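Local coordinates for periplasmic binding protein/LacI transcriptional regulator (Burkholderia multivorans, PDB 4YLE) that probably binds a simple sugar or a related small molecule in the periplasm and delivers it to an ABC transporter for import, at residues Gly230-Ala235 and Asn260-Met265; Val254-Ile259 and Thr309-Val314; Glu56-Lys59 and Gln64-Leu67; Leu37-Lys40 and Phe46-Thr49. All coordinates share one frame; numbering follows the deposited sequence.

Interaction 1 of 4, residues Gly230-Ala235 and Asn260-Met265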
loop_
_atom_site.group_PDB
_atom_site.type_symbol
_atom_site.label_atom_id
_atom_site.label_comp_id
_atom_site.label_asym_id
_atom_site.label_seq_id
_atom_site.Cartn_x
_atom_site.Cartn_y
_atom_site.Cartn_z
ATOM N N GLY A 230 5.541 3.811 7.324
ATOM C CA GLY A 230 4.419 3.178 6.674
ATOM C C GLY A 230 4.736 2.403 5.393
ATOM O O GLY A 230 3.946 1.577 4.951
ATOM N N ASN A 231 5.880 2.656 4.778
ATOM C CA ASN A 231 6.332 1.790 3.672
ATOM C C ASN A 231 7.853 1.801 3.598
ATOM O O ASN A 231 8.502 2.580 4.289
ATOM C CB ASN A 231 5.643 2.185 2.348
ATOM C CG ASN A 231 6.211 3.416 1.717
ATOM O OD1 ASN A 231 6.915 4.182 2.362
ATOM N ND2 ASN A 231 5.907 3.618 0.429
ATOM N N ASP A 232 8.403 0.881 2.823
ATOM C CA ASP A 232 9.834 0.731 2.722
ATOM C C ASP A 232 10.493 1.950 2.076
ATOM O O ASP A 232 11.617 2.314 2.436
ATOM C CB ASP A 232 10.195 -0.515 1.939
ATOM C CG ASP A 232 10.073 -1.815 2.776
ATOM O OD1 ASP A 232 9.822 -1.763 3.997
ATOM O OD2 ASP A 232 10.221 -2.900 2.158
ATOM N N ASN A 233 9.822 2.578 1.119
ATOM C CA ASN A 233 10.417 3.755 0.476
ATOM C C ASN A 233 10.632 4.860 1.520
ATOM O O ASN A 233 11.712 5.500 1.558
ATOM C CB ASN A 233 9.565 4.249 -0.683
ATOM C CG ASN A 233 9.854 3.498 -1.955
ATOM O OD1 ASN A 233 10.908 2.842 -2.080
ATOM N ND2 ASN A 233 8.971 3.628 -2.930
HETATM N N MSE A 234 9.640 5.065 2.381
HETATM C CA MSE A 234 9.829 6.063 3.428
HETATM C C MSE A 234 10.903 5.611 4.396
HETATM O O MSE A 234 11.661 6.458 4.902
HETATM C CB MSE A 234 8.530 6.356 4.129
HETATM C CG MSE A 234 7.637 7.207 3.275
HETATM SE SE MSE A 234 6.004 7.780 4.103
HETATM C CE MSE A 234 5.403 6.041 4.716
ATOM N N ALA A 235 10.986 4.300 4.652
ATOM C CA ALA A 235 12.029 3.755 5.518
ATOM C C ALA A 235 13.419 4.001 4.940
ATOM O O ALA A 235 14.334 4.293 5.695
ATOM C CB ALA A 235 11.819 2.289 5.760
ATOM N N ASN A 260 12.985 -5.261 -2.637
ATOM C CA ASN A 260 14.368 -5.716 -2.739
ATOM C C ASN A 260 15.340 -4.719 -2.167
ATOM O O ASN A 260 16.323 -5.112 -1.547
ATOM C CB ASN A 260 14.750 -5.998 -4.188
ATOM C CG ASN A 260 14.077 -7.219 -4.706
ATOM O OD1 ASN A 260 14.102 -8.255 -4.046
ATOM N ND2 ASN A 260 13.431 -7.113 -5.873
ATOM N N ALA A 261 15.080 -3.430 -2.366
ATOM C CA ALA A 261 16.038 -2.417 -1.914
ATOM C C ALA A 261 16.232 -2.507 -0.399
ATOM O O ALA A 261 17.266 -2.106 0.120
ATOM C CB ALA A 261 15.581 -1.018 -2.323
ATOM N N ILE A 262 15.250 -3.056 0.311
ATOM C CA ILE A 262 15.327 -3.090 1.773
ATOM C C ILE A 262 16.142 -4.284 2.276
ATOM O O ILE A 262 16.558 -4.330 3.433
ATOM C CB ILE A 262 13.899 -3.109 2.407
ATOM C CG1 ILE A 262 13.881 -2.278 3.689
ATOM C CG2 ILE A 262 13.397 -4.511 2.688
ATOM C CD1 ILE A 262 13.899 -0.769 3.437
ATOM N N LYS A 263 16.390 -5.255 1.411
ATOM C CA LYS A 263 17.055 -6.475 1.869
ATOM C C LYS A 263 18.499 -6.289 2.322
ATOM O O LYS A 263 18.875 -6.815 3.367
ATOM C CB LYS A 263 16.958 -7.524 0.775
ATOM C CG LYS A 263 15.520 -7.975 0.627
ATOM C CD LYS A 263 15.294 -8.912 -0.542
ATOM C CE LYS A 263 13.808 -9.056 -0.801
ATOM N NZ LYS A 263 13.585 -10.106 -1.809
ATOM N N PRO A 264 19.314 -5.522 1.579
ATOM C CA PRO A 264 20.664 -5.294 2.110
ATOM C C PRO A 264 20.624 -4.555 3.444
ATOM O O PRO A 264 21.502 -4.715 4.283
ATOM C CB PRO A 264 21.334 -4.439 1.038
ATOM C CG PRO A 264 20.497 -4.607 -0.178
ATOM C CD PRO A 264 19.111 -4.837 0.292
HETATM N N MSE A 265 19.581 -3.754 3.640
HETATM C CA MSE A 265 19.457 -2.980 4.863
HETATM C C MSE A 265 19.031 -3.843 6.053
HETATM O O MSE A 265 19.504 -3.609 7.163
HETATM C CB MSE A 265 18.493 -1.825 4.640
HETATM C CG MSE A 265 18.951 -0.945 3.504
HETATM SE SE MSE A 265 17.874 0.657 3.370
HETATM C CE MSE A 265 18.481 1.307 1.617
#
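Asp232 and Ile262 make a buried side-chain contact between the first turn of helix 232-244 and residues 260-265, on the approach to and within helix 263-268, beside the four-stranded parallel sheet. No hydrogen bond passes between residues 230-235 and 260-265; a carboxylate simply lies against an aliphatic branch, the two side chains crossing at about a right angle. Asp232 OD2 is 3.6 Å from Ile262 CG2, and Asp232 CG rests 3.9 Å from Ile262 CG1. The far end of the isoleucine reaches the helix itself, with Ile262 CD1 4.0 Å from Asp232 CB and 4.4 Å from Ala235 CB, one turn further on. In Asp232 the carboxylate carbon CG sits beside the backbone N (chi1 -79°), and the acid extends off the helix start toward the loop 254-259. Both carboxylate oxygens have polar partners: OD1 is hydrogen-bonded to Thr274 OG1, and OD2 to the backbone N of Ile259. Just before it, Asn231 is the N-cap. Asn231 OD1 accepts from Met234 N at 2.9 Å, the donor lying well above the carbonyl plane, while Asn231 ND2 binds Trp205 O and an unknown ligand. On the other segment, Lys263 NZ folds back to Asn260 OD1 at 2.9 Å. Ile236 of helix 232-244 extends the apolar patch by touching Ala261, Ile262 and Met265. On one side the contact is placed by Gly230, which pairs through its backbone with Val170 of strand 166-171, and on another by the bond from Asp232 to Thr274 of strand 274-276.

Interaction 2 of 4, residues Val254-Ile259 and Thr309-Val314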
loop_
_atom_site.group_PDB
_atom_site.type_symbol
_atom_site.label_atom_id
_atom_site.label_comp_id
_atom_site.label_asym_id
_atom_site.label_seq_id
_atom_site.Cartn_x
_atom_site.Cartn_y
_atom_site.Cartn_z
ATOM N N VAL A 254 11.862 0.733 11.062
ATOM C CA VAL A 254 11.055 -0.331 10.480
ATOM C C VAL A 254 10.253 0.218 9.324
ATOM O O VAL A 254 9.930 1.391 9.292
ATOM C CB VAL A 254 10.135 -1.001 11.502
ATOM C CG1 VAL A 254 10.986 -1.712 12.594
ATOM C CG2 VAL A 254 9.146 0.011 12.094
ATOM N N GLY A 255 9.906 -0.670 8.389
ATOM C CA GLY A 255 9.125 -0.307 7.228
ATOM C C GLY A 255 8.030 -1.309 6.969
ATOM O O GLY A 255 7.537 -1.963 7.891
ATOM N N TYR A 256 7.650 -1.392 5.704
ATOM C CA TYR A 256 6.518 -2.203 5.268
ATOM C C TYR A 256 6.616 -2.315 3.752
ATOM O O TYR A 256 6.690 -1.285 3.089
ATOM C CB TYR A 256 5.214 -1.517 5.672
ATOM C CG TYR A 256 3.977 -2.371 5.803
ATOM C CD1 TYR A 256 3.609 -2.859 7.032
ATOM C CD2 TYR A 256 3.140 -2.598 4.719
ATOM C CE1 TYR A 256 2.457 -3.585 7.194
ATOM C CE2 TYR A 256 1.955 -3.332 4.899
ATOM C CZ TYR A 256 1.663 -3.817 6.146
ATOM O OH TYR A 256 0.497 -4.525 6.285
ATOM N N ASP A 257 6.584 -3.544 3.232
ATOM C CA ASP A 257 6.480 -3.916 1.785
ATOM C C ASP A 257 7.445 -5.032 1.413
ATOM O O ASP A 257 7.197 -5.774 0.456
ATOM C CB ASP A 257 6.742 -2.760 0.789
ATOM C CG ASP A 257 5.576 -1.764 0.703
ATOM O OD1 ASP A 257 4.481 -2.085 1.197
ATOM O OD2 ASP A 257 5.780 -0.653 0.164
ATOM N N ASN A 258 8.571 -5.115 2.115
ATOM C CA ASN A 258 9.642 -6.035 1.760
ATOM C C ASN A 258 10.139 -5.885 0.311
ATOM O O ASN A 258 10.283 -6.883 -0.430
ATOM C CB ASN A 258 9.181 -7.458 2.028
ATOM C CG ASN A 258 10.313 -8.446 2.074
ATOM O OD1 ASN A 258 11.464 -8.108 2.381
ATOM N ND2 ASN A 258 10.002 -9.692 1.734
ATOM N N ILE A 259 10.431 -4.652 -0.106
ATOM C CA ILE A 259 11.029 -4.461 -1.434
ATOM C C ILE A 259 12.490 -4.892 -1.459
ATOM O O ILE A 259 13.159 -4.905 -0.432
ATOM C CB ILE A 259 10.919 -2.999 -1.924
ATOM C CG1 ILE A 259 11.756 -2.074 -1.036
ATOM C CG2 ILE A 259 9.435 -2.606 -1.988
ATOM C CD1 ILE A 259 11.748 -0.608 -1.443
ATOM N N THR A 309 -5.913 -10.880 2.343
ATOM C CA THR A 309 -4.641 -11.473 1.961
ATOM C C THR A 309 -3.686 -11.298 3.130
ATOM O O THR A 309 -3.833 -10.339 3.902
ATOM C CB THR A 309 -4.073 -10.834 0.680
ATOM O OG1 THR A 309 -4.131 -9.417 0.779
ATOM C CG2 THR A 309 -4.877 -11.204 -0.530
ATOM N N PRO A 310 -2.721 -12.220 3.285
ATOM C CA PRO A 310 -1.925 -12.212 4.516
ATOM C C PRO A 310 -0.789 -11.202 4.529
ATOM O O PRO A 310 -0.373 -10.697 3.500
ATOM C CB PRO A 310 -1.360 -13.630 4.565
ATOM C CG PRO A 310 -1.247 -14.014 3.112
ATOM C CD PRO A 310 -2.428 -13.399 2.452
ATOM N N VAL A 311 -0.299 -10.926 5.734
ATOM C CA VAL A 311 0.883 -10.096 5.919
ATOM C C VAL A 311 1.854 -10.809 6.874
ATOM O O VAL A 311 1.464 -11.219 7.952
ATOM C CB VAL A 311 0.521 -8.745 6.502
ATOM C CG1 VAL A 311 1.787 -7.923 6.708
ATOM C CG2 VAL A 311 -0.429 -8.008 5.600
ATOM N N ASP A 312 3.102 -10.975 6.462
ATOM C CA ASP A 312 4.093 -11.606 7.328
ATOM C C ASP A 312 5.244 -10.683 7.659
ATOM O O ASP A 312 5.735 -9.936 6.818
ATOM C CB ASP A 312 4.639 -12.859 6.682
ATOM C CG ASP A 312 3.586 -13.921 6.541
ATOM O OD1 ASP A 312 3.082 -14.369 7.582
ATOM O OD2 ASP A 312 3.249 -14.271 5.398
ATOM N N LEU A 313 5.685 -10.788 8.907
ATOM C CA LEU A 313 6.855 -10.076 9.373
ATOM C C LEU A 313 8.106 -10.595 8.675
ATOM O O LEU A 313 8.267 -11.812 8.500
ATOM C CB LEU A 313 6.965 -10.254 10.877
ATOM C CG LEU A 313 8.214 -9.740 11.584
ATOM C CD1 LEU A 313 8.222 -8.258 11.564
ATOM C CD2 LEU A 313 8.217 -10.232 13.004
ATOM N N VAL A 314 8.960 -9.669 8.245
ATOM C CA VAL A 314 10.252 -9.995 7.662
ATOM C C VAL A 314 11.354 -9.291 8.442
ATOM O O VAL A 314 11.309 -8.087 8.619
ATOM C CB VAL A 314 10.326 -9.593 6.213
ATOM C CG1 VAL A 314 11.689 -9.938 5.622
ATOM C CG2 VAL A 314 9.200 -10.279 5.437
#
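Tyr256 and Val311 meet at the tip of the tyrosine, and Asn258 and Val314 form a second meeting point further along the same two segments. Starting at CB, the tyrosine first passes the carbonyl oxygen of Gly230. CG is anti to the backbone N and beside the carbonyl carbon (chi1 -157°), and from there the ring reaches toward residues 309-314. The side chain also packs on Ala275 of strand 274-276, Gln277 and Asn146. At the far end Tyr256 CZ comes within 4.1 Å of Val311 CG1, a methyl that approaches the ring obliquely. The hydroxyl faces the fork of the valine: Tyr256 OH is 3.7 Å from Val311 CG1 and equally 3.7 Å from Val311 CG2. The Asn258 amide meets Val314 in a similar two-pronged way. Asn258 OD1 lies 3.7 Å from Val314 CG1, while Asn258 ND2 is 3.8 Å from Val314 CG2, so each end of the amide has its own methyl. That ND2 is also hydrogen-bonded to Asp276 OD2, which should limit flipping of the amide. No hydrogen bond joins the two segments directly; strand 274-276 mediates, receiving Val311 and Val314 as well as the tyrosine. Between the two contacting residues, Asp257 OD2 bonds to an unknown ligand. A loop after a strand end that offers an acid to the ligand, packed on strands 274-276 and 308-314 at one side of the seven-stranded sheet, is consistent with the ligand cleft of a two-lobed periplasmic binding protein.

Interaction 3 of 4, residues Glu56-Lys59 and Gln64-Leu67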
loop_
_atom_site.group_PDB
_atom_site.type_symbol
_atom_site.label_atom_id
_atom_site.label_comp_id
_atom_site.label_asym_id
_atom_site.label_seq_id
_atom_site.Cartn_x
_atom_site.Cartn_y
_atom_site.Cartn_z
ATOM N N GLU A 56 2.998 -12.142 -15.329
ATOM C CA GLU A 56 3.344 -13.560 -15.332
ATOM C C GLU A 56 2.098 -14.428 -15.275
ATOM O O GLU A 56 1.995 -15.454 -15.969
ATOM C CB GLU A 56 4.269 -13.848 -14.179
ATOM C CG GLU A 56 5.641 -13.294 -14.460
ATOM C CD GLU A 56 6.447 -13.093 -13.215
ATOM O OE1 GLU A 56 6.038 -13.654 -12.178
ATOM O OE2 GLU A 56 7.479 -12.377 -13.280
ATOM N N TYR A 57 1.138 -13.989 -14.487
ATOM C CA TYR A 57 -0.146 -14.672 -14.394
ATOM C C TYR A 57 -0.883 -14.679 -15.732
ATOM O O TYR A 57 -1.420 -15.705 -16.133
ATOM C CB TYR A 57 -1.020 -14.027 -13.335
ATOM C CG TYR A 57 -2.281 -14.796 -13.063
ATOM C CD1 TYR A 57 -2.206 -16.105 -12.605
ATOM C CD2 TYR A 57 -3.522 -14.244 -13.274
ATOM C CE1 TYR A 57 -3.329 -16.832 -12.353
ATOM C CE2 TYR A 57 -4.674 -14.974 -13.022
ATOM C CZ TYR A 57 -4.550 -16.275 -12.556
ATOM O OH TYR A 57 -5.646 -17.053 -12.280
ATOM N N GLN A 58 -0.918 -13.533 -16.414
ATOM C CA GLN A 58 -1.540 -13.488 -17.711
ATOM C C GLN A 58 -0.816 -14.394 -18.695
ATOM O O GLN A 58 -1.454 -15.092 -19.482
ATOM C CB GLN A 58 -1.591 -12.057 -18.258
ATOM C CG GLN A 58 -2.494 -11.908 -19.486
ATOM C CD GLN A 58 -1.820 -12.317 -20.793
ATOM O OE1 GLN A 58 -0.598 -12.269 -20.918
ATOM N NE2 GLN A 58 -2.635 -12.706 -21.798
ATOM N N LYS A 59 0.502 -14.422 -18.651
ATOM C CA LYS A 59 1.248 -15.246 -19.604
ATOM C C LYS A 59 0.910 -16.730 -19.430
ATOM O O LYS A 59 0.703 -17.439 -20.408
ATOM C CB LYS A 59 2.747 -15.017 -19.454
ATOM N N GLN A 64 -7.071 -17.093 -21.370
ATOM C CA GLN A 64 -8.187 -16.822 -20.454
ATOM C C GLN A 64 -8.578 -15.354 -20.407
ATOM O O GLN A 64 -9.738 -15.030 -20.217
ATOM C CB GLN A 64 -7.868 -17.229 -19.018
ATOM C CG GLN A 64 -7.859 -18.705 -18.701
ATOM C CD GLN A 64 -7.584 -18.954 -17.210
ATOM O OE1 GLN A 64 -7.811 -18.070 -16.360
ATOM N NE2 GLN A 64 -7.085 -20.154 -16.888
ATOM N N PHE A 65 -7.594 -14.476 -20.528
ATOM C CA PHE A 65 -7.843 -13.039 -20.472
ATOM C C PHE A 65 -6.674 -12.257 -21.056
ATOM O O PHE A 65 -5.578 -12.782 -21.184
ATOM C CB PHE A 65 -8.143 -12.583 -19.028
ATOM C CG PHE A 65 -6.926 -12.546 -18.098
ATOM C CD1 PHE A 65 -6.422 -13.717 -17.558
ATOM C CD2 PHE A 65 -6.335 -11.349 -17.736
ATOM C CE1 PHE A 65 -5.324 -13.698 -16.694
ATOM C CE2 PHE A 65 -5.232 -11.328 -16.861
ATOM C CZ PHE A 65 -4.738 -12.504 -16.344
ATOM N N ASP A 66 -6.950 -11.015 -21.457
ATOM C CA ASP A 66 -5.916 -10.047 -21.820
ATOM C C ASP A 66 -5.779 -9.060 -20.669
ATOM O O ASP A 66 -6.730 -8.839 -19.942
ATOM C CB ASP A 66 -6.265 -9.295 -23.101
ATOM C CG ASP A 66 -6.163 -10.162 -24.322
ATOM O OD1 ASP A 66 -5.173 -10.923 -24.410
ATOM O OD2 ASP A 66 -7.077 -10.096 -25.177
ATOM N N LEU A 67 -4.602 -8.467 -20.524
ATOM C CA LEU A 67 -4.282 -7.634 -19.350
ATOM C C LEU A 67 -3.683 -6.328 -19.804
ATOM O O LEU A 67 -2.748 -6.335 -20.596
ATOM C CB LEU A 67 -3.293 -8.349 -18.418
ATOM C CG LEU A 67 -2.778 -7.523 -17.235
ATOM C CD1 LEU A 67 -3.895 -7.276 -16.254
ATOM C CD2 LEU A 67 -1.564 -8.176 -16.536
#
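Gln58 and Phe65 supply the polar link of this contact, the single hydrogen bond between residues 56-59 and 64-67. Gln58 NE2 donates to Phe65 O at 3.0 Å and almost straight, with an angle of 174° at the hydrogen. The acceptor lies in the amide plane of the glutamine, and the donor in the carbonyl plane. A bend in the glutamine chain (chi2 -82°) brings the amide down onto the backbone of the coming strand. The same side chain makes the CH-pi contact: Gln58 CG stands over one face of the phenylalanine, 4.1 Å from the centroid of the Phe65 ring. That same Gln58 CG also touches Leu67 CB at 3.8 Å, as the two side chains slide past each other in opposite directions. The aromatic pair is oblique. Tyr57 CD2 comes to 3.7 Å from Phe65 CZ, and the two ring planes stand 40° apart. The remaining polar groups find partners outside the two segments: Asp66 OD1 makes a salt bridge with Lys32 NZ, and Tyr57 OH is hydrogen-bonded to Asp288 of helix 279-295. That helix also receives Phe65 and Leu67. Helix 45-60 is thus fastened at its end to the next strand, the second half of a beta-alpha-beta crossover that places strand 66-72 at an outer edge of its sheet.

Interaction 4 of 4, residues Leu37-Lys40 and Phe46-Thr49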
loop_
_atom_site.group_PDB
_atom_site.type_symbol
_atom_site.label_atom_id
_atom_site.label_comp_id
_atom_site.label_asym_id
_atom_site.label_seq_id
_atom_site.Cartn_x
_atom_site.Cartn_y
_atom_site.Cartn_z
ATOM N N LEU A 37 -5.419 -3.354 -14.974
ATOM C CA LEU A 37 -4.810 -3.255 -13.610
ATOM C C LEU A 37 -4.264 -1.861 -13.462
ATOM O O LEU A 37 -3.322 -1.495 -14.164
ATOM C CB LEU A 37 -3.690 -4.270 -13.418
ATOM C CG LEU A 37 -2.950 -4.189 -12.072
ATOM C CD1 LEU A 37 -3.869 -4.483 -10.909
ATOM C CD2 LEU A 37 -1.798 -5.167 -12.057
ATOM N N VAL A 38 -4.853 -1.086 -12.547
ATOM C CA VAL A 38 -4.507 0.330 -12.384
ATOM C C VAL A 38 -3.851 0.521 -11.030
ATOM O O VAL A 38 -4.477 0.319 -10.010
ATOM C CB VAL A 38 -5.761 1.202 -12.529
ATOM C CG1 VAL A 38 -5.468 2.698 -12.210
ATOM C CG2 VAL A 38 -6.320 1.045 -13.947
HETATM N N MSE A 39 -2.571 0.886 -11.053
HETATM C CA MSE A 39 -1.732 0.897 -9.868
HETATM C C MSE A 39 -1.364 2.315 -9.484
HETATM O O MSE A 39 -1.808 3.256 -10.095
HETATM C CB MSE A 39 -0.479 0.076 -10.128
HETATM C CG MSE A 39 -0.826 -1.372 -10.414
HETATM SE SE MSE A 39 0.759 -2.445 -10.844
HETATM C CE MSE A 39 0.954 -1.800 -12.688
ATOM N N LYS A 40 -0.558 2.445 -8.448
ATOM C CA LYS A 40 -0.062 3.754 -8.065
ATOM C C LYS A 40 1.325 3.908 -8.661
ATOM O O LYS A 40 1.527 3.680 -9.853
ATOM C CB LYS A 40 -0.078 3.915 -6.547
ATOM C CG LYS A 40 -1.490 3.958 -5.941
ATOM C CD LYS A 40 -1.501 3.865 -4.375
ATOM C CE LYS A 40 -1.861 2.436 -3.910
ATOM N NZ LYS A 40 -1.275 2.069 -2.575
ATOM N N PHE A 46 7.258 -1.877 -5.022
ATOM C CA PHE A 46 6.052 -2.603 -4.654
ATOM C C PHE A 46 5.150 -2.830 -5.872
ATOM O O PHE A 46 4.644 -3.934 -6.108
ATOM C CB PHE A 46 5.299 -1.833 -3.583
ATOM C CG PHE A 46 4.025 -2.511 -3.131
ATOM C CD1 PHE A 46 4.048 -3.527 -2.187
ATOM C CD2 PHE A 46 2.799 -2.101 -3.631
ATOM C CE1 PHE A 46 2.863 -4.140 -1.773
ATOM C CE2 PHE A 46 1.626 -2.682 -3.217
ATOM C CZ PHE A 46 1.649 -3.716 -2.293
ATOM N N PHE A 47 4.930 -1.783 -6.656
ATOM C CA PHE A 47 4.054 -1.917 -7.805
ATOM C C PHE A 47 4.724 -2.561 -8.979
ATOM O O PHE A 47 4.048 -3.225 -9.788
ATOM C CB PHE A 47 3.458 -0.554 -8.141
ATOM C CG PHE A 47 2.528 -0.092 -7.077
ATOM C CD1 PHE A 47 1.326 -0.751 -6.882
ATOM C CD2 PHE A 47 2.880 0.923 -6.219
ATOM C CE1 PHE A 47 0.479 -0.366 -5.855
ATOM C CE2 PHE A 47 2.038 1.312 -5.194
ATOM C CZ PHE A 47 0.849 0.650 -5.003
ATOM N N LEU A 48 6.042 -2.395 -9.107
ATOM C CA LEU A 48 6.737 -3.106 -10.167
ATOM C C LEU A 48 6.653 -4.609 -9.911
ATOM O O LEU A 48 6.411 -5.376 -10.842
ATOM C CB LEU A 48 8.173 -2.627 -10.288
ATOM C CG LEU A 48 8.215 -1.118 -10.575
ATOM C CD1 LEU A 48 9.661 -0.713 -10.718
ATOM C CD2 LEU A 48 7.404 -0.697 -11.826
ATOM N N THR A 49 6.770 -5.010 -8.645
ATOM C CA THR A 49 6.612 -6.405 -8.233
ATOM C C THR A 49 5.192 -6.899 -8.498
ATOM O O THR A 49 4.969 -8.003 -9.008
ATOM C CB THR A 49 6.952 -6.553 -6.742
ATOM O OG1 THR A 49 8.361 -6.358 -6.577
ATOM C CG2 THR A 49 6.577 -7.940 -6.214
#
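In the first beta-alpha-beta unit, where strand 34-39 gives way to helix 45-60, Met39 and Lys40 close around the ring of Phe47. One ring face receives the backbone: Lys40 N stands 3.9 Å above the ring plane of Phe47, over its centre. The opposite face is filled from within the helix by Phe46 CD2. The lysine chain curls past the CZ corner of the ring. Lys40 CB lies 3.6 Å from Phe47 CE2, and a bend at chi3 (-101°) then brings the end of the chain back, with Lys40 CE 3.4 Å from Phe47 CZ. Its ammonium ends in the ring plane at the edge, Lys40 NZ being 3.5 Å from Phe47 CZ. Met39 meets the root of the ring and the backbone: Met39 CB is 3.8 Å from Phe47 CD1, and the selenium, Met39 SE, approaches Phe47 O at 3.5 Å. NZ forms a salt bridge with Asp124 OD2 and lies next to an unknown ligand. Lys40 N, by contrast, is buried here and has no polar partner in the model. With its chain against the phenylalanine and its charge met by the aspartate, the lysine is probably held in one bent course, its ammonium beside the ligand.

From the N terminus, interaction 4 comes first: it closes the short turn between strand 34-39 and helix 45-60. Interaction 3 follows at the other end of that helix, closing the turn into strand 66-72, so the two bracket one beta-alpha-beta unit in series. Leu37 and Leu67 touch where their neighbouring strands run together. Interactions 1 and 2 come much later and cross: interaction 1 closes the stretch through strand 252-254, interaction 2 the longer one through helices 263-268 and 279-295. They are joined directly by the Asp232-Ile259 hydrogen bond. Residues 309-314 bring interaction 2 back to the sheet used by interactions 3 and 4, and Phe46 packs against Asp257 and Ile259, joining interactions 4 and 2.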